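Local coordinates for protein RNA-dependent RNA Polymerase (Bombyx mori cytoplasmic polyhedrosis virus, PDB 6TZ0) that synthesises viral RNA on an RNA template, making plus strands by fully conservative transcription and, probably, the complementary minus strands during genome replication, at residues P270-H281 / H1036-L1045; A1058-A1069 / F1150-L1161. All coordinates share one frame; numbering follows the deposited sequence.

Interaction 1 and interaction 2 lie about 15 Å apart, centre to centre, on the same side of the chain's centre, and they follow in series along the chain. Interaction 1 joins distant parts of the sequence: the hairpin of strands 266-272 and 278-285, in the N-terminal region, meets the loop ahead of helix 1054-1062 in the C-terminal region. Interaction 2 stays within the C-terminal region, packing the end of that helix and the loop after it against residues 1150-1161. The two contacts touch, with the rings of His1036 and Phe1059 meeting and Leu1045 resting on Phe1150. Together they form one continuous packed region away from the known nucleotide and magnesium sites.

Interaction 1: residues P270-H281 / H1036-L1045; sequences PVWSQFNEVIGH and HAKHTSYSNL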
# COMPACT_ATOMS: atom_id res chain seq x y z
N PRO A 270 -30.52 -22.38 -5.64
CA PRO A 270 -30.59 -22.70 -4.21
C PRO A 270 -30.94 -21.47 -3.37
O PRO A 270 -30.87 -20.33 -3.82
CB PRO A 270 -29.18 -23.21 -3.89
CG PRO A 270 -28.33 -22.59 -4.90
CD PRO A 270 -29.15 -22.51 -6.15
N VAL A 271 -31.33 -21.74 -2.13
CA VAL A 271 -31.76 -20.71 -1.19
C VAL A 271 -30.91 -20.80 0.06
O VAL A 271 -30.80 -21.87 0.67
CB VAL A 271 -33.26 -20.85 -0.84
CG1 VAL A 271 -33.63 -19.90 0.28
CG2 VAL A 271 -34.12 -20.59 -2.05
N TRP A 272 -30.31 -19.69 0.44
CA TRP A 272 -29.41 -19.63 1.58
C TRP A 272 -30.08 -19.01 2.80
O TRP A 272 -30.81 -18.03 2.69
CB TRP A 272 -28.16 -18.83 1.23
CG TRP A 272 -27.25 -19.55 0.31
CD1 TRP A 272 -27.30 -19.55 -1.05
CD2 TRP A 272 -26.12 -20.35 0.67
NE1 TRP A 272 -26.29 -20.32 -1.55
CE2 TRP A 272 -25.54 -20.81 -0.52
CE3 TRP A 272 -25.54 -20.71 1.89
CZ2 TRP A 272 -24.42 -21.63 -0.53
CZ3 TRP A 272 -24.43 -21.53 1.88
CH2 TRP A 272 -23.88 -21.97 0.68
N SER A 273 -29.80 -19.59 3.96
CA SER A 273 -30.25 -19.09 5.24
C SER A 273 -29.41 -17.90 5.68
O SER A 273 -28.43 -17.51 5.04
CB SER A 273 -30.17 -20.18 6.29
OG SER A 273 -30.43 -19.66 7.58
N GLN A 274 -29.81 -17.30 6.80
CA GLN A 274 -28.99 -16.29 7.45
C GLN A 274 -27.72 -16.92 8.01
O GLN A 274 -26.67 -16.28 8.04
CB GLN A 274 -29.77 -15.65 8.59
CG GLN A 274 -31.12 -15.14 8.21
CD GLN A 274 -31.90 -14.64 9.39
OE1 GLN A 274 -31.41 -14.65 10.51
NE2 GLN A 274 -33.12 -14.20 9.14
N PHE A 275 -27.83 -18.14 8.50
CA PHE A 275 -26.77 -18.83 9.23
C PHE A 275 -25.99 -19.78 8.33
O PHE A 275 -25.74 -20.92 8.73
CB PHE A 275 -27.38 -19.56 10.42
CG PHE A 275 -28.12 -18.65 11.36
CD1 PHE A 275 -27.44 -17.96 12.34
CD2 PHE A 275 -29.49 -18.46 11.25
CE1 PHE A 275 -28.10 -17.11 13.20
CE2 PHE A 275 -30.16 -17.61 12.10
CZ PHE A 275 -29.47 -16.94 13.07
N ASN A 276 -25.60 -19.31 7.14
CA ASN A 276 -24.63 -19.98 6.25
C ASN A 276 -25.05 -21.40 5.85
O ASN A 276 -24.21 -22.30 5.80
CB ASN A 276 -23.23 -20.00 6.87
CG ASN A 276 -22.68 -18.62 7.13
OD1 ASN A 276 -22.53 -18.21 8.27
ND2 ASN A 276 -22.35 -17.91 6.06
N GLU A 277 -26.33 -21.60 5.57
CA GLU A 277 -26.84 -22.93 5.26
C GLU A 277 -27.72 -22.90 4.03
O GLU A 277 -28.47 -21.94 3.83
CB GLU A 277 -27.65 -23.49 6.43
CG GLU A 277 -26.85 -23.85 7.66
CD GLU A 277 -27.75 -24.25 8.81
OE1 GLU A 277 -28.98 -24.11 8.67
OE2 GLU A 277 -27.24 -24.71 9.86
N VAL A 278 -27.64 -23.95 3.22
CA VAL A 278 -28.56 -24.13 2.10
C VAL A 278 -29.82 -24.80 2.65
O VAL A 278 -29.78 -25.96 3.06
CB VAL A 278 -27.93 -24.95 0.98
CG1 VAL A 278 -28.94 -25.19 -0.12
CG2 VAL A 278 -26.74 -24.23 0.42
N ILE A 279 -30.93 -24.08 2.63
CA ILE A 279 -32.16 -24.54 3.26
C ILE A 279 -33.22 -24.98 2.26
O ILE A 279 -34.14 -25.71 2.65
CB ILE A 279 -32.73 -23.47 4.21
CG1 ILE A 279 -32.89 -22.15 3.46
CG2 ILE A 279 -31.83 -23.33 5.41
CD1 ILE A 279 -33.60 -21.08 4.23
N GLY A 280 -33.12 -24.58 1.01
CA GLY A 280 -34.06 -25.05 0.02
C GLY A 280 -33.65 -24.58 -1.36
O GLY A 280 -32.57 -24.04 -1.55
N HIS A 281 -34.55 -24.79 -2.31
CA HIS A 281 -34.39 -24.26 -3.64
C HIS A 281 -35.74 -23.76 -4.13
O HIS A 281 -36.79 -24.32 -3.80
CB HIS A 281 -33.83 -25.30 -4.62
CG HIS A 281 -34.76 -26.43 -4.90
ND1 HIS A 281 -34.84 -27.54 -4.09
CD2 HIS A 281 -35.67 -26.62 -5.89
CE1 HIS A 281 -35.74 -28.38 -4.57
NE2 HIS A 281 -36.27 -27.84 -5.66
N HIS A 1036 -29.47 -31.13 1.70
CA HIS A 1036 -29.10 -30.14 0.70
C HIS A 1036 -28.46 -30.73 -0.55
O HIS A 1036 -28.04 -29.97 -1.42
CB HIS A 1036 -28.17 -29.07 1.28
CG HIS A 1036 -26.93 -29.60 1.91
ND1 HIS A 1036 -25.88 -30.12 1.19
CD2 HIS A 1036 -26.54 -29.62 3.21
CE1 HIS A 1036 -24.92 -30.49 2.01
NE2 HIS A 1036 -25.29 -30.18 3.24
N ALA A 1037 -28.36 -32.06 -0.65
CA ALA A 1037 -27.91 -32.67 -1.89
C ALA A 1037 -28.93 -32.49 -3.00
O ALA A 1037 -28.56 -32.43 -4.17
CB ALA A 1037 -27.62 -34.15 -1.68
N LYS A 1038 -30.20 -32.40 -2.65
CA LYS A 1038 -31.23 -32.16 -3.65
C LYS A 1038 -31.35 -30.69 -3.99
O LYS A 1038 -31.78 -30.35 -5.10
CB LYS A 1038 -32.55 -32.74 -3.16
CG LYS A 1038 -33.58 -33.02 -4.24
CD LYS A 1038 -34.61 -31.93 -4.37
CE LYS A 1038 -35.70 -32.36 -5.33
NZ LYS A 1038 -35.19 -32.53 -6.71
N HIS A 1039 -30.97 -29.80 -3.07
CA HIS A 1039 -31.11 -28.38 -3.32
C HIS A 1039 -29.98 -27.83 -4.17
O HIS A 1039 -30.13 -26.74 -4.73
CB HIS A 1039 -31.19 -27.60 -2.01
CG HIS A 1039 -32.26 -28.08 -1.08
ND1 HIS A 1039 -33.58 -28.14 -1.45
CD2 HIS A 1039 -32.21 -28.46 0.22
CE1 HIS A 1039 -34.30 -28.59 -0.44
NE2 HIS A 1039 -33.49 -28.79 0.59
N THR A 1040 -28.87 -28.55 -4.29
CA THR A 1040 -27.74 -28.13 -5.10
C THR A 1040 -27.64 -28.90 -6.41
O THR A 1040 -26.71 -28.65 -7.19
CB THR A 1040 -26.44 -28.30 -4.32
OG1 THR A 1040 -26.25 -29.68 -4.00
CG2 THR A 1040 -26.50 -27.50 -3.04
N SER A 1041 -28.56 -29.82 -6.68
CA SER A 1041 -28.57 -30.54 -7.94
C SER A 1041 -29.09 -29.69 -9.10
O SER A 1041 -28.88 -30.05 -10.26
CB SER A 1041 -29.42 -31.80 -7.81
OG SER A 1041 -30.76 -31.47 -7.55
N TYR A 1042 -29.76 -28.59 -8.79
CA TYR A 1042 -30.14 -27.59 -9.78
C TYR A 1042 -29.21 -26.41 -9.60
O TYR A 1042 -29.08 -25.90 -8.47
CB TYR A 1042 -31.57 -27.12 -9.55
CG TYR A 1042 -32.62 -28.21 -9.51
CD1 TYR A 1042 -33.16 -28.73 -10.67
CD2 TYR A 1042 -33.09 -28.69 -8.29
CE1 TYR A 1042 -34.13 -29.71 -10.62
CE2 TYR A 1042 -34.05 -29.67 -8.23
CZ TYR A 1042 -34.57 -30.17 -9.40
OH TYR A 1042 -35.53 -31.15 -9.35
N SER A 1043 -28.56 -25.97 -10.69
CA SER A 1043 -27.73 -24.76 -10.72
C SER A 1043 -26.60 -24.78 -9.70
O SER A 1043 -26.72 -24.15 -8.65
CB SER A 1043 -28.58 -23.49 -10.52
OG SER A 1043 -29.39 -23.25 -11.65
N ASN A 1044 -25.57 -25.58 -9.98
CA ASN A 1044 -24.44 -25.79 -9.08
C ASN A 1044 -23.80 -24.49 -8.59
O ASN A 1044 -23.70 -23.52 -9.33
CB ASN A 1044 -23.38 -26.65 -9.76
CG ASN A 1044 -22.92 -26.09 -11.09
OD1 ASN A 1044 -23.46 -25.12 -11.60
ND2 ASN A 1044 -21.86 -26.67 -11.64
N LEU A 1045 -23.40 -24.48 -7.33
CA LEU A 1045 -22.91 -23.27 -6.70
C LEU A 1045 -21.40 -23.12 -6.79
O LEU A 1045 -20.83 -22.27 -6.10
CB LEU A 1045 -23.41 -23.21 -5.25
CG LEU A 1045 -23.32 -24.42 -4.32
CD1 LEU A 1045 -22.02 -24.47 -3.59
CD2 LEU A 1045 -24.46 -24.36 -3.33
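His281 and His1039 bring their CA atoms within 5.3 Å where the returning strand of a beta hairpin passes a short, irregularly coiled turn at 1037-1039. The spacing widens a little toward the hairpin's far end, to 6.2 Å between the CA atoms of Val278 and His1036. The side chains of His281 and His1039 carry the one clear hydrogen bond between the segments: His281 ND1 lies 3.0 Å from His1039 ND1 and nearly straight at 167°, each ring meeting the other at its edge, so one nitrogen must give the proton and the other accept it. The ring planes are turned 47° apart, rim to rim. His1039 also offers a face to the hairpin, with Gly280 CA sitting 3.5 Å from the ring centroid in a CH-pi contact. Gly280 belongs with Ile279 to a classic beta bulge opposite Val271, part of the two-stranded antiparallel sheet that the N-terminal region presents here to the C-terminal region. Tyr1042 CE2 lies over one face of the His281 ring near its rim, while Lys1038 folds its chain so that CD comes 3.7 Å from His281 CE1 and NZ bonds to Tyr1042 OH. Nearer the turn of the hairpin, Val278 sends CG1, anti to its backbone N (chi1 177°), against His1039 CB at 3.8 Å. Trp272 CZ2 meets Leu1045 CD2 at 3.9 Å, while its NE1 hydrogen-bonds to Gly730 O.

Interaction 2: residues A1058-A1069 / F1150-L1161; sequences AFALLGGLDRSA and FLSDNPVSAERL
Leu1062, on the last turn of helix 1054-1062, pushes CD1 into the 3-10 turn at 1155-1158, reaching Ser1157 OG at 3.4 Å and Ala1158 CB at 3.8 Å. With CG anti to the carbonyl carbon (chi1 -81°) and chi2 at -52°, CD1 is directed to that turn and also to Leu1161. Beside it, Leu1061 CD2 meets Leu1161 CD2 at 4.1 Å, the two side chains crossing at about a right angle. Leu1151 CD1 lies 3.3 Å from Ala1058 O and also touches Ala1058 CB and Leu1062 CB. Phe1059, its CG anti to the backbone N (chi1 -168°), turns its ring edge to Phe1150 O and Leu1151 CD2. Gly1063 leaves the helix with positive phi, where a CB would jam against the preceding carbonyl O, which by itself calls for glycine. Within the opposing loop, Ser1152 OG donates to Ser1157 OG, which donates to Asn1154 O, almost in line with that carbonyl. Ser1152 O is bonded to Tyr1183 OH of helix 1174-1188, on which Leu1062 and Leu1161 also rest. This is structural packing inside the C-terminal region, away from the known nucleotide and magnesium sites, joining the C-terminal end of helix 1054-1062 to the loop leading to strand 1162-1163. The joint thus depends mainly on apolar packing, while the hydrogen bonds from Ser1152 OG to Ser1157 OG and on to Asn1154 O satisfy hydroxyls held against Leu1062.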
# COMPACT_ATOMS: atom_id res chain seq x y z
N ALA A 1058 -18.88 -34.63 -2.20
CA ALA A 1058 -18.23 -34.36 -0.92
C ALA A 1058 -19.06 -33.40 -0.08
O ALA A 1058 -19.11 -33.54 1.15
CB ALA A 1058 -16.83 -33.80 -1.15
N PHE A 1059 -19.71 -32.43 -0.72
CA PHE A 1059 -20.61 -31.55 0.02
C PHE A 1059 -21.84 -32.31 0.49
O PHE A 1059 -22.31 -32.10 1.61
CB PHE A 1059 -21.00 -30.37 -0.88
CG PHE A 1059 -21.69 -29.24 -0.17
CD1 PHE A 1059 -20.98 -28.41 0.68
CD2 PHE A 1059 -23.02 -28.96 -0.41
CE1 PHE A 1059 -21.60 -27.35 1.31
CE2 PHE A 1059 -23.64 -27.90 0.22
CZ PHE A 1059 -22.93 -27.10 1.08
N ALA A 1060 -22.34 -33.23 -0.34
CA ALA A 1060 -23.48 -34.06 0.01
C ALA A 1060 -23.17 -35.08 1.09
O ALA A 1060 -24.09 -35.62 1.71
CB ALA A 1060 -23.99 -34.77 -1.23
N LEU A 1061 -21.90 -35.42 1.30
CA LEU A 1061 -21.53 -36.35 2.36
C LEU A 1061 -21.12 -35.65 3.65
O LEU A 1061 -21.61 -36.01 4.72
CB LEU A 1061 -20.40 -37.28 1.91
CG LEU A 1061 -20.68 -38.36 0.88
CD1 LEU A 1061 -19.38 -39.06 0.59
CD2 LEU A 1061 -21.70 -39.34 1.40
N LEU A 1062 -20.20 -34.69 3.57
CA LEU A 1062 -19.64 -34.09 4.78
C LEU A 1062 -20.40 -32.87 5.25
O LEU A 1062 -20.36 -32.55 6.44
CB LEU A 1062 -18.18 -33.69 4.56
CG LEU A 1062 -17.05 -34.72 4.66
CD1 LEU A 1062 -17.13 -35.49 5.96
CD2 LEU A 1062 -17.01 -35.65 3.47
N GLY A 1063 -21.07 -32.17 4.35
CA GLY A 1063 -21.83 -30.98 4.70
C GLY A 1063 -21.01 -29.72 4.54
O GLY A 1063 -19.88 -29.71 4.05
N GLY A 1064 -21.61 -28.63 5.00
CA GLY A 1064 -21.00 -27.32 4.86
C GLY A 1064 -20.21 -26.90 6.08
O GLY A 1064 -20.11 -27.61 7.08
N LEU A 1065 -19.66 -25.70 5.99
CA LEU A 1065 -18.80 -25.17 7.03
C LEU A 1065 -19.60 -24.31 8.00
O LEU A 1065 -20.53 -23.61 7.61
CB LEU A 1065 -17.65 -24.37 6.39
CG LEU A 1065 -17.79 -22.96 5.82
CD1 LEU A 1065 -16.42 -22.48 5.42
CD2 LEU A 1065 -18.74 -22.83 4.64
N ASP A 1066 -19.23 -24.38 9.28
CA ASP A 1066 -19.95 -23.66 10.32
C ASP A 1066 -18.97 -23.11 11.34
O ASP A 1066 -17.98 -23.77 11.67
CB ASP A 1066 -20.97 -24.56 11.02
CG ASP A 1066 -21.89 -23.79 11.95
OD1 ASP A 1066 -22.80 -23.11 11.44
OD2 ASP A 1066 -21.70 -23.84 13.18
N ARG A 1067 -19.25 -21.91 11.85
CA ARG A 1067 -18.38 -21.25 12.82
C ARG A 1067 -18.69 -21.61 14.26
O ARG A 1067 -17.85 -21.40 15.13
CB ARG A 1067 -18.46 -19.73 12.66
CG ARG A 1067 -19.83 -19.13 12.95
CD ARG A 1067 -19.79 -17.61 12.93
NE ARG A 1067 -19.40 -17.08 11.62
CZ ARG A 1067 -20.26 -16.78 10.65
NH1 ARG A 1067 -21.56 -16.94 10.83
NH2 ARG A 1067 -19.81 -16.30 9.50
N SER A 1068 -19.88 -22.15 14.53
CA SER A 1068 -20.29 -22.49 15.88
C SER A 1068 -20.32 -23.99 16.14
O SER A 1068 -20.55 -24.40 17.28
CB SER A 1068 -21.67 -21.90 16.18
OG SER A 1068 -22.66 -22.49 15.35
N ALA A 1069 -20.13 -24.81 15.11
CA ALA A 1069 -20.15 -26.26 15.26
C ALA A 1069 -18.74 -26.77 15.56
O ALA A 1069 -18.12 -27.50 14.79
CB ALA A 1069 -20.74 -26.93 14.02
N PHE A 1150 -16.17 -24.50 0.19
CA PHE A 1150 -17.53 -24.75 0.68
C PHE A 1150 -17.61 -25.90 1.68
O PHE A 1150 -18.66 -26.07 2.30
CB PHE A 1150 -18.50 -25.06 -0.46
CG PHE A 1150 -18.99 -23.85 -1.19
CD1 PHE A 1150 -19.91 -23.01 -0.61
CD2 PHE A 1150 -18.58 -23.60 -2.48
CE1 PHE A 1150 -20.38 -21.91 -1.28
CE2 PHE A 1150 -19.05 -22.50 -3.17
CZ PHE A 1150 -19.95 -21.65 -2.56
N LEU A 1151 -16.56 -26.68 1.84
CA LEU A 1151 -16.61 -27.89 2.64
C LEU A 1151 -16.18 -27.61 4.08
O LEU A 1151 -15.58 -26.58 4.39
CB LEU A 1151 -15.74 -28.97 2.01
CG LEU A 1151 -16.28 -29.94 0.97
CD1 LEU A 1151 -17.32 -30.79 1.64
CD2 LEU A 1151 -16.85 -29.26 -0.26
N SER A 1152 -16.50 -28.55 4.96
CA SER A 1152 -16.36 -28.33 6.39
C SER A 1152 -14.93 -28.52 6.86
O SER A 1152 -14.22 -29.42 6.41
CB SER A 1152 -17.28 -29.26 7.17
OG SER A 1152 -16.85 -30.60 7.07
N ASP A 1153 -14.52 -27.68 7.81
CA ASP A 1153 -13.21 -27.76 8.44
C ASP A 1153 -13.17 -28.73 9.60
O ASP A 1153 -12.11 -28.86 10.24
CB ASP A 1153 -12.79 -26.37 8.94
CG ASP A 1153 -12.50 -25.41 7.82
OD1 ASP A 1153 -12.08 -25.86 6.73
OD2 ASP A 1153 -12.68 -24.19 8.03
N ASN A 1154 -14.27 -29.40 9.91
CA ASN A 1154 -14.36 -30.16 11.14
C ASN A 1154 -14.26 -31.64 10.82
O ASN A 1154 -15.04 -32.14 10.00
CB ASN A 1154 -15.67 -29.86 11.85
CG ASN A 1154 -15.65 -30.27 13.31
OD1 ASN A 1154 -14.67 -30.79 13.81
ND2 ASN A 1154 -16.75 -30.01 14.00
N PRO A 1155 -13.32 -32.38 11.43
CA PRO A 1155 -13.28 -33.83 11.24
C PRO A 1155 -14.43 -34.59 11.88
O PRO A 1155 -14.58 -35.78 11.61
CB PRO A 1155 -11.95 -34.22 11.89
CG PRO A 1155 -11.14 -32.98 11.85
CD PRO A 1155 -12.10 -31.87 12.06
N VAL A 1156 -15.24 -33.94 12.73
CA VAL A 1156 -16.36 -34.60 13.38
C VAL A 1156 -17.48 -34.87 12.37
O VAL A 1156 -18.28 -35.79 12.56
CB VAL A 1156 -16.81 -33.73 14.57
CG1 VAL A 1156 -17.95 -34.35 15.37
CG2 VAL A 1156 -15.63 -33.48 15.50
N SER A 1157 -17.51 -34.15 11.25
CA SER A 1157 -18.53 -34.34 10.23
C SER A 1157 -18.42 -35.67 9.50
O SER A 1157 -19.34 -36.01 8.74
CB SER A 1157 -18.47 -33.21 9.22
OG SER A 1157 -17.27 -33.25 8.48
N ALA A 1158 -17.36 -36.44 9.71
CA ALA A 1158 -17.20 -37.74 9.09
C ALA A 1158 -17.54 -38.90 10.01
O ALA A 1158 -17.40 -40.06 9.60
CB ALA A 1158 -15.77 -37.91 8.58
N GLU A 1159 -17.97 -38.64 11.25
CA GLU A 1159 -18.21 -39.74 12.18
C GLU A 1159 -19.49 -40.49 11.86
O GLU A 1159 -19.67 -41.61 12.34
CB GLU A 1159 -18.23 -39.25 13.63
CG GLU A 1159 -19.43 -38.41 14.06
CD GLU A 1159 -20.52 -39.22 14.77
OE1 GLU A 1159 -20.21 -40.32 15.28
OE2 GLU A 1159 -21.67 -38.74 14.83
N ARG A 1160 -20.38 -39.91 11.06
CA ARG A 1160 -21.60 -40.60 10.68
C ARG A 1160 -21.37 -41.57 9.53
O ARG A 1160 -22.26 -42.36 9.21
CB ARG A 1160 -22.69 -39.59 10.34
CG ARG A 1160 -22.61 -38.92 8.97
CD ARG A 1160 -23.69 -39.52 8.08
NE ARG A 1160 -23.63 -39.09 6.69
CZ ARG A 1160 -24.34 -38.09 6.19
NH1 ARG A 1160 -25.15 -37.40 6.97
NH2 ARG A 1160 -24.23 -37.80 4.91
N LEU A 1161 -20.20 -41.52 8.90
CA LEU A 1161 -19.94 -42.24 7.66
C LEU A 1161 -19.16 -43.53 7.86
O LEU A 1161 -19.18 -44.38 6.97
CB LEU A 1161 -19.16 -41.34 6.69
CG LEU A 1161 -19.92 -40.14 6.14
CD1 LEU A 1161 -18.98 -39.23 5.40
CD2 LEU A 1161 -21.01 -40.63 5.21